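Local coordinates for protein putative Type I topoisomerase (Deinococcus radiodurans, PDB 3M4A) that probably relaxes supercoiled DNA as a type IB topoisomerase, breaking one strand without ATP and rejoining it after the DNA has swivelled, at residues A[95-100]-A[231-236]; A[111-116]-A[120-125]; A[127-132]-A[186-191]. All blocks are in the same frame, centred on the assembly; numbering follows the deposited sequence.

Contact 1 of 3, residues A[95-100]-A[231-236]; sequences LTRFAG and GPFTAK
An aromatic T-shaped (edge-to-face) pair joins helix 91-113 of the topoisomerase IB catalytic core to the loop that leads into helix 235-254. Phe98 supplies the edge and Phe233 the face: the ring centroids are 5.2 Å apart and the planes stand at 69° to each other. Phe98 CD1 makes the closest side-chain touch, 3.5 Å from Phe233 CG, and sits over the rim of the ring rather than its middle. Phe98 CE1 continues along to the CB of Phe233. The same face also takes up backbone, since Phe98 CA lies 3.9 Å from the Phe233 centroid and 23° off the ring normal, a CH-pi contact. At the far end of the ring, Phe233 CZ comes within 3.4 Å of Phe98 N. With CG of Phe98 anti to the backbone N (chi1 -177°), its ring runs out along the Phe233 face toward CB.

The loop enters through a cis peptide bond before Pro232, and Thr234 then serves as N-cap of helix 235-254, OG1 accepting from Lys236 N at 3.3 Å. Phe233 therefore sits directly before the capping residue, in a buried part of the core whose nearest atom is about 15 Å from the bound DNA. Phe98 belongs to a wider aromatic cluster, for Phe238 and Trp241 of helix 235-254 also meet it edge-to-face. Arg97 adds its carbonyl carbon and its aliphatic stem: CG lies in the plane of the Phe233 ring at its edge, 3.8 Å from CZ. Its chain then bends at chi2 and chi3 and carries the guanidinium away to a salt bridge with Glu63.

Contact 2 of 3, residues A[111-116]-A[120-125]; sequences ADLRAS and PRKVMA. With nucleotides of chain B; nucleotides of chain C.
Lys122 leaves its helix with CG anti to the backbone N (chi1 177°) and stays extended to NZ, which carries the ammonium past Leu113 to the DNA; Arg121, whose CG lies beside its own N, bends at chi3 to turn its guanidinium onto Asp112. NZ of Lys122 is gripped three ways: by Leu113 O at 2.8 Å, by Ala115 O at 3.0 Å, and by OP1 of DG9 of chain B at 2.7 Å. Ala115 O receives it almost head-on (C=O...N 167°). The lysine thus fastens the C-terminal part of helix 91-113 and the residues after it to helix 120-134, where a short connection joins these consecutive helices, and ties both to a DNA phosphate.

On the other flank Arg121 NE gives a straight bond to Asp112 OD1, 2.9 Å long at 166°. The acceptor lies in the guanidinium plane, yet the donor stands above the carboxylate plane; the second bond, NH2 to OD2, is weak. Tyr225 OH binds Asp112 OD2 and Glu228 pairs with Arg121, extending the network to helix 219-230. Beside the two polar sites Leu113 CD2 packs on Ala125 CB at 3.8 Å. Arg114, whose CB points away from 120-125, puts NH1 3.0 Å from N3 of DG9 of chain B. Two carbonyls and a phosphate around one ammonium would probably favour its protonated form.

Contact 3 of 3, residues A[127-132]-A[186-191]; sequences MTRLLH and RTLAAN. With ACY (acetic acid), chain D; nucleotides of chain B.
Leu188 lies against the aliphatic part of Arg129 and the end of Leu130: its CG is 3.9 Å from Arg129 CD, and its CD1 3.8 Å from Leu130 CD2. The two leucine side chains run antiparallel alongside each other. This is helix-helix packing at the DNA-binding face of the catalytic core, where segments 127-132 and 186-191 cross at -130° with their axes 11.0 Å apart at closest, a gap filled by long side chains.

Arg129 has CG anti to its N (chi1 -178°) and turns at chi3, so that the stem lines the apolar seam while the guanidinium reaches the phosphate of DC10 of chain B. NH1 gives OP2 a bond of 2.9 Å and NH2 binds OP1, a bidentate grip with the phosphorus in the guanidinium plane. Thr187 joins from the other helix, OG1 bonding to the same OP2, and Asp185 adds a salt bridge to NH1. NE of Arg129 meets an acetate oxygen at 2.8 Å; His132 ND1 holds the other oxygen of this probable crystallisation additive.

Arg186 reads the base of DG11 of chain B through O6 and N7, with one guanidinium face over DC10 of chain B. One turn after Thr187, Asn191 ND2 divides its hydrogens between OP1 of DG9 of chain B, at 2.9 Å, and Thr187 O, which it meets from above the carbonyl plane while Asn191 N arrives at the opposite face.

All three contacts are buried, but their chemistry follows their distance from DNA. Contact 1, away from the nucleic acid, is aromatic and apolar, whereas contacts 2 and 3 lie at the DNA and combine small apolar seams with charged groups directed at phosphates. Helix 91-113 serves contacts 1 and 2, helix 120-134 contacts 2 and 3. The latter two adjoin, Leu113 CD1 packing on Arg129 NH2 and Lys122 CE on Asn191 OD1; both hold the phosphate of DG9 of chain B. Contacts 1 and 3 touch more lightly, through Ala235 and Leu131. Contact 2 joins neighbours in sequence, while contacts 1 and 3 bring distant parts together.

Contact 1 of 3, residues A[95-100]-A[231-236]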
loop_
_atom_site.group_PDB
_atom_site.type_symbol
_atom_site.label_atom_id
_atom_site.label_comp_id
_atom_site.label_asym_id
_atom_site.label_seq_id
_atom_site.Cartn_x
_atom_site.Cartn_y
_atom_site.Cartn_z
ATOM N N LEU A 95 -7.821 7.609 4.230
ATOM C CA LEU A 95 -6.351 7.571 4.258
ATOM C C LEU A 95 -5.767 7.696 5.666
ATOM O O LEU A 95 -4.733 7.098 5.966
ATOM C CB LEU A 95 -5.753 8.666 3.363
ATOM C CG LEU A 95 -5.876 8.473 1.845
ATOM C CD1 LEU A 95 -5.055 9.512 1.101
ATOM C CD2 LEU A 95 -5.469 7.063 1.436
ATOM N N THR A 96 -6.395 8.491 6.528
ATOM C CA THR A 96 -5.939 8.573 7.917
ATOM C C THR A 96 -6.060 7.212 8.575
ATOM O O THR A 96 -5.165 6.784 9.293
ATOM C CB THR A 96 -6.789 9.592 8.718
ATOM O OG1 THR A 96 -6.786 10.848 8.035
ATOM C CG2 THR A 96 -6.232 9.778 10.120
ATOM N N ARG A 97 -7.162 6.522 8.310
ATOM C CA ARG A 97 -7.362 5.200 8.865
ATOM C C ARG A 97 -6.406 4.182 8.238
ATOM O O ARG A 97 -5.846 3.343 8.934
ATOM C CB ARG A 97 -8.810 4.751 8.702
ATOM C CG ARG A 97 -9.183 3.591 9.609
ATOM C CD ARG A 97 -9.237 3.983 11.102
ATOM N NE ARG A 97 -10.408 4.793 11.426
ATOM C CZ ARG A 97 -11.633 4.319 11.662
ATOM N NH1 ARG A 97 -11.888 3.018 11.597
ATOM N NH2 ARG A 97 -12.618 5.157 11.959
ATOM N N PHE A 98 -6.201 4.277 6.929
ATOM C CA PHE A 98 -5.205 3.427 6.257
ATOM C C PHE A 98 -3.811 3.605 6.879
ATOM O O PHE A 98 -3.110 2.619 7.130
ATOM C CB PHE A 98 -5.165 3.734 4.764
ATOM C CG PHE A 98 -4.230 2.855 3.984
ATOM C CD1 PHE A 98 -4.511 1.514 3.818
ATOM C CD2 PHE A 98 -3.081 3.373 3.395
ATOM C CE1 PHE A 98 -3.684 0.687 3.090
ATOM C CE2 PHE A 98 -2.233 2.545 2.650
ATOM C CZ PHE A 98 -2.527 1.205 2.517
ATOM N N ALA A 99 -3.413 4.845 7.166
ATOM C CA ALA A 99 -2.128 5.110 7.808
ATOM C C ALA A 99 -2.063 4.457 9.186
ATOM O O ALA A 99 -0.996 4.039 9.635
ATOM C CB ALA A 99 -1.895 6.617 7.923
ATOM N N GLY A 100 -3.215 4.350 9.839
ATOM C CA GLY A 100 -3.320 3.612 11.102
ATOM C C GLY A 100 -3.109 2.107 11.000
ATOM O O GLY A 100 -2.745 1.475 12.007
ATOM N N GLY A 231 -7.072 -5.912 4.894
ATOM C CA GLY A 231 -8.536 -5.828 4.699
ATOM C C GLY A 231 -9.212 -5.110 5.859
ATOM O O GLY A 231 -8.832 -5.316 6.998
ATOM N N PRO A 232 -10.219 -4.258 5.589
ATOM C CA PRO A 232 -10.931 -4.010 4.346
ATOM C C PRO A 232 -10.237 -3.101 3.325
ATOM O O PRO A 232 -10.780 -2.874 2.246
ATOM C CB PRO A 232 -12.222 -3.343 4.833
ATOM C CG PRO A 232 -11.812 -2.602 6.018
ATOM C CD PRO A 232 -10.739 -3.411 6.682
ATOM N N PHE A 233 -9.056 -2.588 3.646
ATOM C CA PHE A 233 -8.313 -1.823 2.657
ATOM C C PHE A 233 -7.863 -2.775 1.560
ATOM O O PHE A 233 -7.789 -3.983 1.777
ATOM C CB PHE A 233 -7.140 -1.092 3.298
ATOM C CG PHE A 233 -7.548 -0.145 4.397
ATOM C CD1 PHE A 233 -8.147 1.073 4.090
ATOM C CD2 PHE A 233 -7.362 -0.475 5.735
ATOM C CE1 PHE A 233 -8.531 1.958 5.094
ATOM C CE2 PHE A 233 -7.755 0.400 6.752
ATOM C CZ PHE A 233 -8.337 1.623 6.434
ATOM N N THR A 234 -7.612 -2.234 0.371
ATOM C CA THR A 234 -7.232 -3.043 -0.784
ATOM C C THR A 234 -5.960 -2.513 -1.434
ATOM O O THR A 234 -5.457 -1.435 -1.082
ATOM C CB THR A 234 -8.336 -3.047 -1.870
ATOM O OG1 THR A 234 -8.380 -1.779 -2.535
ATOM C CG2 THR A 234 -9.714 -3.361 -1.263
ATOM N N ALA A 235 -5.468 -3.244 -2.427
ATOM C CA ALA A 235 -4.268 -2.800 -3.145
ATOM C C ALA A 235 -4.388 -1.362 -3.662
ATOM O O ALA A 235 -3.391 -0.637 -3.705
ATOM C CB ALA A 235 -3.916 -3.771 -4.280
ATOM N N LYS A 236 -5.592 -0.920 -4.048
ATOM C CA LYS A 236 -5.759 0.433 -4.579
ATOM C C LYS A 236 -5.397 1.500 -3.554
ATOM O O LYS A 236 -4.936 2.594 -3.912
ATOM C CB LYS A 236 -7.194 0.692 -5.061
ATOM C CG LYS A 236 -7.346 2.044 -5.731
ATOM C CD LYS A 236 -8.709 2.223 -6.406
ATOM C CE LYS A 236 -8.664 3.356 -7.421
ATOM N NZ LYS A 236 -8.112 4.631 -6.868
#

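Contact 2 of 3, residues A[111-116]-A[120-125]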
loop_
_atom_site.group_PDB
_atom_site.type_symbol
_atom_site.label_atom_id
_atom_site.label_comp_id
_atom_site.label_asym_id
_atom_site.label_seq_id
_atom_site.Cartn_x
_atom_site.Cartn_y
_atom_site.Cartn_z
ATOM N N ALA A 111 7.597 -10.158 9.554
ATOM C CA ALA A 111 7.577 -11.531 10.059
ATOM C C ALA A 111 7.703 -12.529 8.906
ATOM O O ALA A 111 8.588 -13.410 8.916
ATOM C CB ALA A 111 6.314 -11.787 10.898
ATOM N N ASP A 112 6.889 -12.351 7.868
ATOM C CA ASP A 112 6.951 -13.221 6.681
ATOM C C ASP A 112 8.286 -13.155 5.931
ATOM O O ASP A 112 8.762 -14.161 5.388
ATOM C CB ASP A 112 5.797 -12.900 5.730
ATOM C CG ASP A 112 4.436 -13.376 6.262
ATOM O OD1 ASP A 112 4.382 -14.447 6.911
ATOM O OD2 ASP A 112 3.420 -12.691 6.008
ATOM N N LEU A 113 8.909 -11.977 5.900
ATOM C CA LEU A 113 10.191 -11.797 5.228
ATOM C C LEU A 113 11.368 -12.501 5.920
ATOM O O LEU A 113 12.377 -12.796 5.289
ATOM C CB LEU A 113 10.502 -10.294 5.102
ATOM C CG LEU A 113 9.633 -9.518 4.109
ATOM C CD1 LEU A 113 9.872 -8.026 4.272
ATOM C CD2 LEU A 113 9.898 -9.980 2.668
ATOM N N ARG A 114 11.248 -12.750 7.217
ATOM C CA ARG A 114 12.337 -13.380 7.982
ATOM C C ARG A 114 12.514 -14.867 7.672
ATOM O O ARG A 114 13.530 -15.480 8.056
ATOM C CB ARG A 114 12.086 -13.201 9.470
ATOM C CG ARG A 114 12.211 -11.760 9.968
ATOM C CD ARG A 114 12.377 -11.711 11.471
ATOM N NE ARG A 114 12.297 -10.353 11.989
ATOM C CZ ARG A 114 13.314 -9.497 11.985
ATOM N NH1 ARG A 114 14.484 -9.831 11.486
ATOM N NH2 ARG A 114 13.143 -8.290 12.474
ATOM N N ALA A 115 11.539 -15.451 6.986
ATOM C CA ALA A 115 11.626 -16.852 6.564
ATOM C C ALA A 115 12.792 -17.151 5.606
ATOM O O ALA A 115 13.276 -16.283 4.886
ATOM C CB ALA A 115 10.322 -17.286 5.930
ATOM N N SER A 116 13.256 -18.397 5.601
ATOM C CA SER A 116 14.360 -18.759 4.717
ATOM C C SER A 116 13.818 -19.169 3.356
ATOM O O SER A 116 12.664 -19.588 3.230
ATOM C CB SER A 116 15.230 -19.864 5.317
ATOM O OG SER A 116 14.465 -21.017 5.592
ATOM N N PRO A 120 5.795 -18.932 -0.141
ATOM C CA PRO A 120 4.736 -18.072 -0.677
ATOM C C PRO A 120 4.536 -16.751 0.065
ATOM O O PRO A 120 4.482 -15.697 -0.577
ATOM C CB PRO A 120 3.494 -18.963 -0.574
ATOM C CG PRO A 120 4.044 -20.320 -0.709
ATOM C CD PRO A 120 5.299 -20.307 0.081
ATOM N N ARG A 121 4.458 -16.795 1.393
ATOM C CA ARG A 121 4.198 -15.584 2.163
ATOM C C ARG A 121 5.380 -14.612 2.092
ATOM O O ARG A 121 5.176 -13.409 2.189
ATOM C CB ARG A 121 3.854 -15.907 3.614
ATOM C CG ARG A 121 2.531 -16.638 3.735
ATOM C CD ARG A 121 2.221 -16.984 5.183
ATOM N NE ARG A 121 1.987 -15.796 5.990
ATOM C CZ ARG A 121 0.815 -15.185 6.171
ATOM N NH1 ARG A 121 -0.308 -15.639 5.629
ATOM N NH2 ARG A 121 0.776 -14.101 6.925
ATOM N N LYS A 122 6.598 -15.117 1.948
ATOM C CA LYS A 122 7.757 -14.211 1.805
ATOM C C LYS A 122 7.717 -13.470 0.448
ATOM O O LYS A 122 7.916 -12.229 0.369
ATOM C CB LYS A 122 9.073 -14.967 1.983
ATOM C CG LYS A 122 10.288 -14.072 1.763
ATOM C CD LYS A 122 11.559 -14.586 2.400
ATOM C CE LYS A 122 12.667 -13.540 2.305
ATOM N NZ LYS A 122 13.843 -13.909 3.155
ATOM N N VAL A 123 7.424 -14.206 -0.618
ATOM C CA VAL A 123 7.311 -13.582 -1.947
ATOM C C VAL A 123 6.144 -12.584 -1.956
ATOM O O VAL A 123 6.272 -11.480 -2.492
ATOM C CB VAL A 123 7.194 -14.605 -3.088
ATOM C CG1 VAL A 123 7.151 -13.908 -4.437
ATOM C CG2 VAL A 123 8.402 -15.548 -3.069
ATOM N N MET A 124 5.018 -12.949 -1.336
ATOM C CA MET A 124 3.885 -12.020 -1.227
ATOM C C MET A 124 4.184 -10.800 -0.355
ATOM O O MET A 124 3.722 -9.705 -0.661
ATOM C CB MET A 124 2.621 -12.743 -0.777
ATOM C CG MET A 124 2.130 -13.641 -1.867
ATOM S SD MET A 124 0.564 -14.482 -1.568
ATOM C CE MET A 124 0.940 -15.468 -0.137
ATOM N N ALA A 125 4.961 -10.985 0.705
ATOM C CA ALA A 125 5.406 -9.843 1.515
ATOM C C ALA A 125 6.288 -8.898 0.690
ATOM O O ALA A 125 6.180 -7.662 0.825
ATOM C CB ALA A 125 6.153 -10.333 2.777
ATOM P P DG B 9 16.469 -11.209 4.202
ATOM O OP1 DG B 9 15.586 -11.861 3.189
ATOM O OP2 DG B 9 17.707 -10.526 3.775
ATOM O "O5'" DG B 9 15.641 -10.159 5.074
ATOM C "C5'" DG B 9 14.412 -10.513 5.660
ATOM C "C4'" DG B 9 14.099 -9.623 6.851
ATOM O "O4'" DG B 9 15.040 -9.791 7.940
ATOM C "C3'" DG B 9 14.193 -8.133 6.547
ATOM O "O3'" DG B 9 13.135 -7.482 7.220
ATOM C "C2'" DG B 9 15.616 -7.737 6.975
ATOM C "C1'" DG B 9 15.814 -8.591 8.197
ATOM N N9 DG B 9 17.142 -9.128 8.460
ATOM C C8 DG B 9 17.993 -9.672 7.550
ATOM N N7 DG B 9 19.087 -10.169 8.050
ATOM C C5 DG B 9 18.949 -9.941 9.400
ATOM C C6 DG B 9 19.812 -10.259 10.466
ATOM O O6 DG B 9 20.904 -10.836 10.451
ATOM N N1 DG B 9 19.281 -9.846 11.667
ATOM C C2 DG B 9 18.075 -9.214 11.842
ATOM N N2 DG B 9 17.708 -8.882 13.087
ATOM N N3 DG B 9 17.249 -8.939 10.854
ATOM C C4 DG B 9 17.767 -9.296 9.670
ATOM P P DG B 8 18.307 -17.506 3.868
ATOM O OP1 DG B 8 17.219 -17.732 2.906
ATOM O OP2 DG B 8 19.695 -17.425 3.379
ATOM O "O5'" DG B 8 17.954 -16.207 4.732
ATOM C "C5'" DG B 8 16.660 -15.863 5.123
ATOM C "C4'" DG B 8 16.689 -14.562 5.896
ATOM O "O4'" DG B 8 17.326 -14.755 7.177
ATOM C "C3'" DG B 8 17.480 -13.434 5.246
ATOM O "O3'" DG B 8 16.769 -12.226 5.417
ATOM C "C2'" DG B 8 18.781 -13.382 6.018
ATOM C "C1'" DG B 8 18.231 -13.686 7.388
ATOM N N9 DG B 8 19.152 -14.127 8.416
ATOM C C8 DG B 8 20.294 -14.883 8.281
ATOM N N7 DG B 8 20.861 -15.113 9.439
ATOM C C5 DG B 8 20.048 -14.482 10.364
ATOM C C6 DG B 8 20.150 -14.397 11.774
ATOM O O6 DG B 8 21.061 -14.882 12.491
ATOM N N1 DG B 8 19.143 -13.642 12.334
ATOM C C2 DG B 8 18.093 -13.092 11.615
ATOM N N2 DG B 8 17.182 -12.414 12.324
ATOM N N3 DG B 8 17.973 -13.182 10.303
ATOM C C4 DG B 8 18.981 -13.882 9.741
ATOM P P DT C 7 8.394 -13.277 14.926
ATOM O OP1 DT C 7 7.210 -12.570 14.363
ATOM O OP2 DT C 7 8.315 -13.881 16.285
ATOM O "O5'" DT C 7 8.815 -14.390 13.878
ATOM C "C5'" DT C 7 8.813 -14.053 12.506
ATOM C "C4'" DT C 7 9.598 -15.050 11.701
ATOM O "O4'" DT C 7 10.971 -15.095 12.164
ATOM C "C3'" DT C 7 9.096 -16.476 11.812
ATOM O "O3'" DT C 7 7.952 -16.635 10.993
ATOM C "C2'" DT C 7 10.308 -17.254 11.340
ATOM C "C1'" DT C 7 11.443 -16.391 11.850
ATOM N N1 DT C 7 12.120 -16.905 13.087
ATOM C C2 DT C 7 13.177 -17.747 12.859
ATOM O O2 DT C 7 13.525 -18.100 11.759
ATOM N N3 DT C 7 13.818 -18.179 13.971
ATOM C C4 DT C 7 13.519 -17.843 15.251
ATOM O O4 DT C 7 14.210 -18.311 16.147
ATOM C C5 DT C 7 12.383 -16.969 15.462
ATOM C C7 DT C 7 11.962 -16.568 16.850
ATOM C C6 DT C 7 11.733 -16.525 14.360
#

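Contact 3 of 3, residues A[127-132]-A[186-191]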
loop_
_atom_site.group_PDB
_atom_site.type_symbol
_atom_site.label_atom_id
_atom_site.label_comp_id
_atom_site.label_asym_id
_atom_site.label_seq_id
_atom_site.Cartn_x
_atom_site.Cartn_y
_atom_site.Cartn_z
ATOM N N MET A 127 6.155 -8.537 -2.583
ATOM C CA MET A 127 5.233 -7.892 -3.522
ATOM C C MET A 127 4.421 -6.785 -2.859
ATOM O O MET A 127 4.208 -5.743 -3.462
ATOM C CB MET A 127 4.307 -8.937 -4.168
ATOM C CG MET A 127 5.041 -9.895 -5.087
ATOM S SD MET A 127 4.038 -11.334 -5.521
ATOM C CE MET A 127 3.208 -10.681 -6.969
ATOM N N THR A 128 4.008 -7.008 -1.609
ATOM C CA THR A 128 3.249 -6.030 -0.835
ATOM C C THR A 128 4.133 -4.823 -0.540
ATOM O O THR A 128 3.683 -3.683 -0.625
ATOM C CB THR A 128 2.691 -6.621 0.456
ATOM O OG1 THR A 128 1.820 -7.713 0.134
ATOM C CG2 THR A 128 1.871 -5.573 1.209
ATOM N N ARG A 129 5.395 -5.065 -0.215
ATOM C CA ARG A 129 6.324 -3.936 -0.042
ATOM C C ARG A 129 6.432 -3.136 -1.333
ATOM O O ARG A 129 6.439 -1.914 -1.309
ATOM C CB ARG A 129 7.704 -4.383 0.455
ATOM C CG ARG A 129 8.655 -3.211 0.692
ATOM C CD ARG A 129 9.890 -3.657 1.420
ATOM N NE ARG A 129 9.557 -3.990 2.803
ATOM C CZ ARG A 129 10.429 -4.445 3.696
ATOM N NH1 ARG A 129 11.713 -4.567 3.405
ATOM N NH2 ARG A 129 10.008 -4.719 4.916
ATOM N N LEU A 130 6.520 -3.807 -2.467
ATOM C CA LEU A 130 6.571 -3.083 -3.758
ATOM C C LEU A 130 5.304 -2.246 -4.053
ATOM O O LEU A 130 5.408 -1.142 -4.565
ATOM C CB LEU A 130 6.857 -4.048 -4.898
ATOM C CG LEU A 130 8.292 -4.591 -4.892
ATOM C CD1 LEU A 130 8.431 -5.806 -5.802
ATOM C CD2 LEU A 130 9.254 -3.463 -5.311
ATOM N N LEU A 131 4.130 -2.772 -3.709
ATOM C CA LEU A 131 2.877 -1.992 -3.818
ATOM C C LEU A 131 2.948 -0.734 -2.963
ATOM O O LEU A 131 2.548 0.352 -3.387
ATOM C CB LEU A 131 1.675 -2.822 -3.377
ATOM C CG LEU A 131 1.244 -4.043 -4.172
ATOM C CD1 LEU A 131 0.157 -4.857 -3.441
ATOM C CD2 LEU A 131 0.804 -3.651 -5.589
ATOM N N HIS A 132 3.474 -0.889 -1.745
ATOM C CA HIS A 132 3.543 0.187 -0.790
ATOM C C HIS A 132 4.533 1.268 -1.218
ATOM O O HIS A 132 4.175 2.451 -1.250
ATOM C CB HIS A 132 3.936 -0.393 0.565
ATOM C CG HIS A 132 4.031 0.618 1.676
ATOM N ND1 HIS A 132 4.797 0.382 2.795
ATOM C CD2 HIS A 132 3.465 1.835 1.852
ATOM C CE1 HIS A 132 4.695 1.409 3.619
ATOM N NE2 HIS A 132 3.891 2.308 3.072
ATOM N N ARG A 186 17.261 -2.432 0.934
ATOM C CA ARG A 186 18.242 -3.513 0.903
ATOM C C ARG A 186 17.598 -4.875 0.735
ATOM O O ARG A 186 18.116 -5.733 -0.010
ATOM C CB ARG A 186 19.043 -3.534 2.222
ATOM C CG ARG A 186 19.976 -2.395 2.438
ATOM C CD ARG A 186 20.636 -2.540 3.826
ATOM N NE ARG A 186 19.744 -2.234 4.959
ATOM C CZ ARG A 186 20.061 -2.416 6.245
ATOM N NH1 ARG A 186 21.226 -2.935 6.584
ATOM N NH2 ARG A 186 19.213 -2.088 7.201
ATOM N N THR A 187 16.498 -5.093 1.457
ATOM C CA THR A 187 15.813 -6.388 1.478
ATOM C C THR A 187 15.211 -6.685 0.111
ATOM O O THR A 187 15.382 -7.784 -0.415
ATOM C CB THR A 187 14.798 -6.443 2.630
ATOM O OG1 THR A 187 15.542 -6.397 3.854
ATOM C CG2 THR A 187 13.958 -7.718 2.586
ATOM N N LEU A 188 14.578 -5.692 -0.501
ATOM C CA LEU A 188 14.071 -5.868 -1.865
ATOM C C LEU A 188 15.182 -6.209 -2.819
ATOM O O LEU A 188 15.028 -7.116 -3.616
ATOM C CB LEU A 188 13.337 -4.622 -2.376
ATOM C CG LEU A 188 11.947 -4.354 -1.779
ATOM C CD1 LEU A 188 11.371 -3.006 -2.207
ATOM C CD2 LEU A 188 10.963 -5.475 -2.130
ATOM N N ALA A 189 16.302 -5.481 -2.757
ATOM C CA ALA A 189 17.396 -5.744 -3.697
ATOM C C ALA A 189 17.972 -7.153 -3.555
ATOM O O ALA A 189 18.131 -7.858 -4.546
ATOM C CB ALA A 189 18.498 -4.682 -3.573
ATOM N N ALA A 190 18.214 -7.582 -2.322
ATOM C CA ALA A 190 18.788 -8.915 -2.077
ATOM C C ALA A 190 17.862 -10.045 -2.561
ATOM O O ALA A 190 18.303 -11.020 -3.186
ATOM C CB ALA A 190 19.074 -9.082 -0.598
ATOM N N ASN A 191 16.570 -9.889 -2.287
ATOM C CA ASN A 191 15.611 -10.920 -2.643
ATOM C C ASN A 191 15.225 -10.867 -4.114
ATOM O O ASN A 191 14.899 -11.900 -4.694
ATOM C CB ASN A 191 14.402 -10.869 -1.747
ATOM C CG ASN A 191 14.682 -11.473 -0.388
ATOM O OD1 ASN A 191 14.718 -12.701 -0.242
ATOM N ND2 ASN A 191 14.907 -10.623 0.610
HETATM C C ACY D . 6.066 -2.925 3.421
HETATM O O ACY D . 6.906 -3.801 3.736
HETATM O OXT ACY D . 6.396 -1.766 3.088
HETATM C CH3 ACY D . 4.611 -3.281 3.458
ATOM P P DC B 10 12.874 -5.926 6.968
ATOM O OP1 DC B 10 11.486 -5.640 7.314
ATOM O OP2 DC B 10 13.353 -5.495 5.633
ATOM O "O5'" DC B 10 13.785 -5.186 8.044
ATOM C "C5'" DC B 10 13.505 -5.375 9.441
ATOM C "C4'" DC B 10 14.620 -4.778 10.264
ATOM O "O4'" DC B 10 15.849 -5.541 10.063
ATOM C "C3'" DC B 10 14.972 -3.326 9.930
ATOM O "O3'" DC B 10 15.281 -2.616 11.108
ATOM C "C2'" DC B 10 16.216 -3.450 9.080
ATOM C "C1'" DC B 10 16.886 -4.592 9.820
ATOM N N1 DC B 10 17.971 -5.277 9.098
ATOM C C2 DC B 10 18.958 -5.908 9.865
ATOM O O2 DC B 10 18.890 -5.867 11.109
ATOM N N3 DC B 10 19.971 -6.531 9.232
ATOM C C4 DC B 10 20.037 -6.547 7.902
ATOM N N4 DC B 10 21.056 -7.191 7.339
ATOM C C5 DC B 10 19.036 -5.918 7.103
ATOM C C6 DC B 10 18.038 -5.294 7.739
ATOM P P DG B 9 16.469 -11.209 4.202
ATOM O OP1 DG B 9 15.586 -11.861 3.189
ATOM O OP2 DG B 9 17.707 -10.526 3.775
ATOM O "O5'" DG B 9 15.641 -10.159 5.074
ATOM C "C5'" DG B 9 14.412 -10.513 5.660
ATOM C "C4'" DG B 9 14.099 -9.623 6.851
ATOM O "O4'" DG B 9 15.040 -9.791 7.940
ATOM C "C3'" DG B 9 14.193 -8.133 6.547
ATOM O "O3'" DG B 9 13.135 -7.482 7.220
ATOM C "C2'" DG B 9 15.616 -7.737 6.975
ATOM C "C1'" DG B 9 15.814 -8.591 8.197
ATOM N N9 DG B 9 17.142 -9.128 8.460
ATOM C C8 DG B 9 17.993 -9.672 7.550
ATOM N N7 DG B 9 19.087 -10.169 8.050
ATOM C C5 DG B 9 18.949 -9.941 9.400
ATOM C C6 DG B 9 19.812 -10.259 10.466
ATOM O O6 DG B 9 20.904 -10.836 10.451
ATOM N N1 DG B 9 19.281 -9.846 11.667
ATOM C C2 DG B 9 18.075 -9.214 11.842
ATOM N N2 DG B 9 17.708 -8.882 13.087
ATOM N N3 DG B 9 17.249 -8.939 10.854
ATOM C C4 DG B 9 17.767 -9.296 9.670
ATOM P P DG B 11 14.451 -1.342 11.545
ATOM O OP1 DG B 11 13.095 -1.835 11.874
ATOM O OP2 DG B 11 14.743 -0.266 10.587
ATOM O "O5'" DG B 11 15.184 -1.002 12.930
ATOM C "C5'" DG B 11 15.161 -1.889 14.026
ATOM C "C4'" DG B 11 16.457 -1.806 14.806
ATOM O "O4'" DG B 11 17.530 -2.487 14.092
ATOM C "C3'" DG B 11 16.957 -0.379 15.035
ATOM O "O3'" DG B 11 17.443 -0.295 16.361
ATOM C "C2'" DG B 11 18.024 -0.193 13.962
ATOM C "C1'" DG B 11 18.622 -1.587 13.854
ATOM N N9 DG B 11 19.216 -1.959 12.565
ATOM C C8 DG B 11 18.713 -1.692 11.331
ATOM N N7 DG B 11 19.427 -2.165 10.362
ATOM C C5 DG B 11 20.472 -2.807 11.002
ATOM C C6 DG B 11 21.564 -3.509 10.458
ATOM O O6 DG B 11 21.838 -3.693 9.263
ATOM N N1 DG B 11 22.408 -4.013 11.432
ATOM C C2 DG B 11 22.204 -3.842 12.789
ATOM N N2 DG B 11 23.133 -4.406 13.577
ATOM N N3 DG B 11 21.182 -3.176 13.327
ATOM C C4 DG B 11 20.347 -2.697 12.367
#